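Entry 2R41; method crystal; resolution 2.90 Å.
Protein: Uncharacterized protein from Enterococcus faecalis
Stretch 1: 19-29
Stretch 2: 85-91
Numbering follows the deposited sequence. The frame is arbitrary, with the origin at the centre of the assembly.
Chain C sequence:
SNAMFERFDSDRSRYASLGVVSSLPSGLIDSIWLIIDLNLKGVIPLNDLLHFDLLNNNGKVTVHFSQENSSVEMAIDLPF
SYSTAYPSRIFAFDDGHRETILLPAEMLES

Stretch 1 19-29: GVVSSLPSGLI
Stretch 2 (85-91) AYPSRIF

No hydrogen bond joins the two stretches; 333 Å² of surface, summed over both sides, is buried mostly by apolar side chains gathered around L24 and the ring of Y86. Stretch 1 leaves a helix at V21, crosses a short loop and enters a second helix at S26, with P25 at its N-cap position. The turn is fastened by V20 O, which accepts from S23 N (3.2 Å) and L24 N (2.9 Å). L24 (phi/psi -115/144) and P25 (-67/158) then run extended before L28 N returns to P25 O at 3.1 Å. Stretch 2 is likewise extended at Y86 (-65/153) and P87 (-67/140), and becomes a strand from R89 onward.

The backbones come nearest at L24 and Y86, whose CA atoms lie 6.1 Å apart. Both CA-to-CB bonds point sideways, but the side-chain ends come nearer. L24, in the m,t rotamer, reaches three partners: L24 CD2 lies 3.7 Å from Y86 CD1 and 3.2 Å from P87 CD, while L24 CD1 meets I90 CD1 at 4.2 Å. Leucine suits this buried position because its branched end fills the space between Y86, P87 and I90.

Y86 (chi1 -66°, chi2 -26°) lays its ring against the loop and reaches L28 of the second helix; the broad, flat ring can touch S23, L24, P25 and L28 together. Y86 CE1 is 3.4 Å from P25 CD, and Y86 CE2 is 3.8 Å from L28 CD1; the CA-to-CB bond of L28 points toward stretch 2. S23 O lies at the ring edge, near its plane, 3.5 Å from Y86 CD1. The compact pyrrolidine of P87 is C-gamma endo, like that of P25, and its CA-to-CB bond points toward stretch 1; P87 CD lies 3.2 Å from S23 OG, with S23 chi1 at 133°, between wells. The CA-to-CB bond of I90 (chi1 70°, chi2 -135°) also points toward stretch 1, and I90 CG2 contacts V20 CG2 (V20 rotamer t) at 4.2 Å, bringing apolar methyls together in a buried place and extending the contact to the first helix.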

ATOM      1  N   GLY C  19      10.499   2.822 -15.536  1.00 45.30           N
ATOM      2  CA  GLY C  19      11.385   3.779 -16.164  1.00 45.53           C
ATOM      3  C   GLY C  19      11.205   5.200 -15.685  1.00 44.86           C
ATOM      4  O   GLY C  19      12.171   5.943 -15.537  1.00 45.90           O
ATOM      5  N   VAL C  20       9.973   5.594 -15.439  1.00 44.17           N
ATOM      6  CA  VAL C  20       9.725   6.947 -14.969  1.00 43.96           C
ATOM      7  C   VAL C  20      10.186   7.092 -13.517  1.00 44.77           C
ATOM      8  O   VAL C  20      10.813   8.084 -13.129  1.00 45.78           O
ATOM      9  CB  VAL C  20       8.224   7.338 -15.117  1.00 42.85           C
ATOM     10  CG1 VAL C  20       7.875   8.502 -14.268  1.00 41.57           C
ATOM     11  CG2 VAL C  20       7.938   7.751 -16.540  1.00 44.35           C
ATOM     12  N   VAL C  21       9.875   6.101 -12.704  1.00 45.08           N
ATOM     13  CA  VAL C  21      10.024   6.260 -11.268  1.00 45.39           C
ATOM     14  C   VAL C  21      11.502   6.297 -10.926  1.00 46.59           C
ATOM     15  O   VAL C  21      11.894   6.930  -9.939  1.00 47.10           O
ATOM     16  CB  VAL C  21       9.290   5.133 -10.465  1.00 45.51           C
ATOM     17  CG1 VAL C  21      10.063   3.824 -10.529  1.00 45.30           C
ATOM     18  CG2 VAL C  21       9.098   5.532  -9.037  1.00 46.04           C
ATOM     19  N   SER C  22      12.304   5.645 -11.772  1.00 47.08           N
ATOM     20  CA  SER C  22      13.727   5.430 -11.500  1.00 48.96           C
ATOM     21  C   SER C  22      14.571   6.502 -12.207  1.00 49.31           C
ATOM     22  O   SER C  22      15.805   6.513 -12.140  1.00 51.14           O
ATOM     23  CB  SER C  22      14.134   4.028 -11.966  1.00 49.53           C
ATOM     24  OG  SER C  22      13.892   3.941 -13.362  1.00 51.03           O
ATOM     25  N   SER C  23      13.894   7.432 -12.856  1.00 48.02           N
ATOM     26  CA  SER C  23      14.564   8.326 -13.729  1.00 48.03           C
ATOM     27  C   SER C  23      14.163   9.785 -13.476  1.00 47.24           C
ATOM     28  O   SER C  23      14.949  10.694 -13.746  1.00 48.38           O
ATOM     29  CB  SER C  23      14.283   7.838 -15.133  1.00 48.21           C
ATOM     30  OG  SER C  23      13.888   8.893 -15.984  1.00 51.31           O
ATOM     31  N   LEU C  24      12.969  10.026 -12.929  1.00 45.54           N
ATOM     32  CA  LEU C  24      12.576  11.384 -12.472  1.00 44.58           C
ATOM     33  C   LEU C  24      12.381  11.432 -10.968  1.00 44.24           C
ATOM     34  O   LEU C  24      11.867  10.468 -10.388  1.00 45.48           O
ATOM     35  CB  LEU C  24      11.247  11.798 -13.069  1.00 43.39           C
ATOM     36  CG  LEU C  24      11.066  11.927 -14.564  1.00 43.05           C
ATOM     37  CD1 LEU C  24       9.608  12.390 -14.825  1.00 41.22           C
ATOM     38  CD2 LEU C  24      12.095  12.881 -15.103  1.00 43.99           C
ATOM     39  N   PRO C  25      12.754  12.544 -10.318  1.00 43.45           N
ATOM     40  CA  PRO C  25      12.459  12.622  -8.893  1.00 43.52           C
ATOM     41  C   PRO C  25      10.964  12.681  -8.646  1.00 42.13           C
ATOM     42  O   PRO C  25      10.226  13.052  -9.526  1.00 41.64           O
ATOM     43  CB  PRO C  25      13.102  13.933  -8.482  1.00 44.86           C
ATOM     44  CG  PRO C  25      13.222  14.723  -9.725  1.00 44.11           C
ATOM     45  CD  PRO C  25      13.450  13.738 -10.803  1.00 43.85           C
ATOM     46  N   SER C  26      10.526  12.309  -7.461  1.00 42.60           N
ATOM     47  CA  SER C  26       9.121  12.412  -7.066  1.00 42.82           C
ATOM     48  C   SER C  26       8.383  13.731  -7.299  1.00 42.38           C
ATOM     49  O   SER C  26       7.220  13.744  -7.685  1.00 41.61           O
ATOM     50  CB  SER C  26       9.039  12.130  -5.603  1.00 44.37           C
ATOM     51  OG  SER C  26       8.822  10.763  -5.484  1.00 47.31           O
ATOM     52  N   GLY C  27       9.058  14.831  -7.033  1.00 43.12           N
ATOM     53  CA  GLY C  27       8.428  16.110  -7.065  1.00 43.94           C
ATOM     54  C   GLY C  27       8.081  16.457  -8.478  1.00 43.19           C
ATOM     55  O   GLY C  27       7.245  17.323  -8.726  1.00 44.27           O
ATOM     56  N   LEU C  28       8.714  15.777  -9.420  1.00 42.12           N
ATOM     57  CA  LEU C  28       8.450  16.054 -10.815  1.00 40.73           C
ATOM     58  C   LEU C  28       7.322  15.194 -11.357  1.00 39.26           C
ATOM     59  O   LEU C  28       6.496  15.653 -12.161  1.00 38.67           O
ATOM     60  CB  LEU C  28       9.720  15.872 -11.627  1.00 40.88           C
ATOM     61  CG  LEU C  28      10.268  17.219 -12.075  1.00 42.89           C
ATOM     62  CD1 LEU C  28      11.786  17.202 -12.122  1.00 47.01           C
ATOM     63  CD2 LEU C  28       9.685  17.584 -13.444  1.00 42.01           C
ATOM     64  N   ILE C  29       7.312  13.937 -10.941  1.00 38.75           N
ATOM     65  CA  ILE C  29       6.215  13.079 -11.252  1.00 38.20           C
ATOM     66  C   ILE C  29       4.939  13.753 -10.704  1.00 39.83           C
ATOM     67  O   ILE C  29       3.993  13.983 -11.461  1.00 39.23           O
ATOM     68  CB  ILE C  29       6.410  11.702 -10.638  1.00 38.33           C
ATOM     69  CG1 ILE C  29       7.671  11.035 -11.212  1.00 37.87           C
ATOM     70  CG2 ILE C  29       5.163  10.861 -10.855  1.00 37.99           C
ATOM     71  CD1 ILE C  29       7.913   9.551 -10.782  1.00 36.98           C
ATOM     72  N   ALA C  85      19.822  14.255 -17.680  1.00 64.23           N
ATOM     73  CA  ALA C  85      19.567  12.853 -17.372  1.00 63.15           C
ATOM     74  C   ALA C  85      18.093  12.507 -17.492  1.00 60.77           C
ATOM     75  O   ALA C  85      17.751  11.353 -17.718  1.00 60.87           O
ATOM     76  CB  ALA C  85      20.068  12.521 -15.961  1.00 63.24           C
ATOM     77  N   TYR C  86      17.218  13.498 -17.326  1.00 59.39           N
ATOM     78  CA  TYR C  86      15.780  13.250 -17.355  1.00 56.51           C
ATOM     79  C   TYR C  86      15.357  12.778 -18.735  1.00 56.45           C
ATOM     80  O   TYR C  86      15.998  13.113 -19.737  1.00 58.06           O
ATOM     81  CB  TYR C  86      14.977  14.498 -16.966  1.00 55.12           C
ATOM     82  CG  TYR C  86      15.169  14.944 -15.545  1.00 55.01           C
ATOM     83  CD1 TYR C  86      15.539  14.037 -14.542  1.00 55.89           C
ATOM     84  CD2 TYR C  86      14.989  16.269 -15.189  1.00 55.66           C
ATOM     85  CE1 TYR C  86      15.741  14.448 -13.224  1.00 55.21           C
ATOM     86  CE2 TYR C  86      15.179  16.697 -13.869  1.00 57.44           C
ATOM     87  CZ  TYR C  86      15.555  15.778 -12.894  1.00 56.92           C
ATOM     88  OH  TYR C  86      15.731  16.195 -11.595  1.00 57.10           O
ATOM     89  N   PRO C  87      14.265  12.007 -18.789  1.00 54.85           N
ATOM     90  CA  PRO C  87      13.673  11.543 -20.026  1.00 54.63           C
ATOM     91  C   PRO C  87      13.115  12.750 -20.760  1.00 54.44           C
ATOM     92  O   PRO C  87      12.574  13.643 -20.124  1.00 52.94           O
ATOM     93  CB  PRO C  87      12.544  10.648 -19.528  1.00 53.32           C
ATOM     94  CG  PRO C  87      12.200  11.216 -18.203  1.00 51.79           C
ATOM     95  CD  PRO C  87      13.492  11.564 -17.619  1.00 53.25           C
ATOM     96  N   SER C  88      13.266  12.795 -22.078  1.00 55.99           N
ATOM     97  CA  SER C  88      12.919  14.009 -22.802  1.00 56.86           C
ATOM     98  C   SER C  88      11.406  14.161 -22.974  1.00 55.21           C
ATOM     99  O   SER C  88      10.904  15.274 -23.058  1.00 55.59           O
ATOM    100  CB  SER C  88      13.626  14.072 -24.146  1.00 59.46           C
ATOM    101  OG  SER C  88      12.926  13.287 -25.100  1.00 62.31           O
ATOM    102  N   ARG C  89      10.670  13.055 -23.025  1.00 53.70           N
ATOM    103  CA  ARG C  89       9.216  13.164 -22.949  1.00 51.38           C
ATOM    104  C   ARG C  89       8.581  12.035 -22.162  1.00 49.16           C
ATOM    105  O   ARG C  89       9.169  10.971 -22.066  1.00 49.97           O
ATOM    106  CB  ARG C  89       8.590  13.320 -24.340  1.00 52.84           C
ATOM    107  CG  ARG C  89       8.766  12.211 -25.311  1.00 55.25           C
ATOM    108  CD  ARG C  89       8.506  12.768 -26.722  1.00 63.60           C
ATOM    109  NE  ARG C  89       7.768  11.819 -27.574  1.00 70.53           N
ATOM    110  CZ  ARG C  89       8.252  10.665 -28.081  1.00 73.62           C
ATOM    111  NH1 ARG C  89       9.512  10.251 -27.838  1.00 74.06           N
ATOM    112  NH2 ARG C  89       7.455   9.890 -28.821  1.00 73.58           N
ATOM    113  N   ILE C  90       7.411  12.278 -21.575  1.00 46.63           N
ATOM    114  CA  ILE C  90       6.615  11.211 -20.958  1.00 45.20           C
ATOM    115  C   ILE C  90       5.134  11.290 -21.333  1.00 44.26           C
ATOM    116  O   ILE C  90       4.641  12.315 -21.821  1.00 43.60           O
ATOM    117  CB  ILE C  90       6.685  11.209 -19.420  1.00 44.64           C
ATOM    118  CG1 ILE C  90       5.948  12.403 -18.858  1.00 45.18           C
ATOM    119  CG2 ILE C  90       8.118  11.216 -18.910  1.00 45.29           C
ATOM    120  CD1 ILE C  90       6.728  13.133 -17.745  1.00 49.72           C
ATOM    121  N   PHE C  91       4.428  10.195 -21.072  1.00 43.27           N
ATOM    122  CA  PHE C  91       3.030  10.096 -21.387  1.00 42.71           C
ATOM    123  C   PHE C  91       2.254   9.897 -20.112  1.00 41.62           C
ATOM    124  O   PHE C  91       2.763   9.250 -19.164  1.00 42.21           O
ATOM    125  CB  PHE C  91       2.820   8.876 -22.230  1.00 44.56           C
ATOM    126  CG  PHE C  91       3.263   9.033 -23.645  1.00 48.55           C
ATOM    127  CD1 PHE C  91       3.689  10.273 -24.137  1.00 51.64           C
ATOM    128  CD2 PHE C  91       3.192   7.961 -24.524  1.00 52.03           C
ATOM    129  CE1 PHE C  91       4.073  10.433 -25.486  1.00 53.53           C
ATOM    130  CE2 PHE C  91       3.557   8.119 -25.881  1.00 54.52           C
ATOM    131  CZ  PHE C  91       4.005   9.351 -26.352  1.00 53.65           C
TER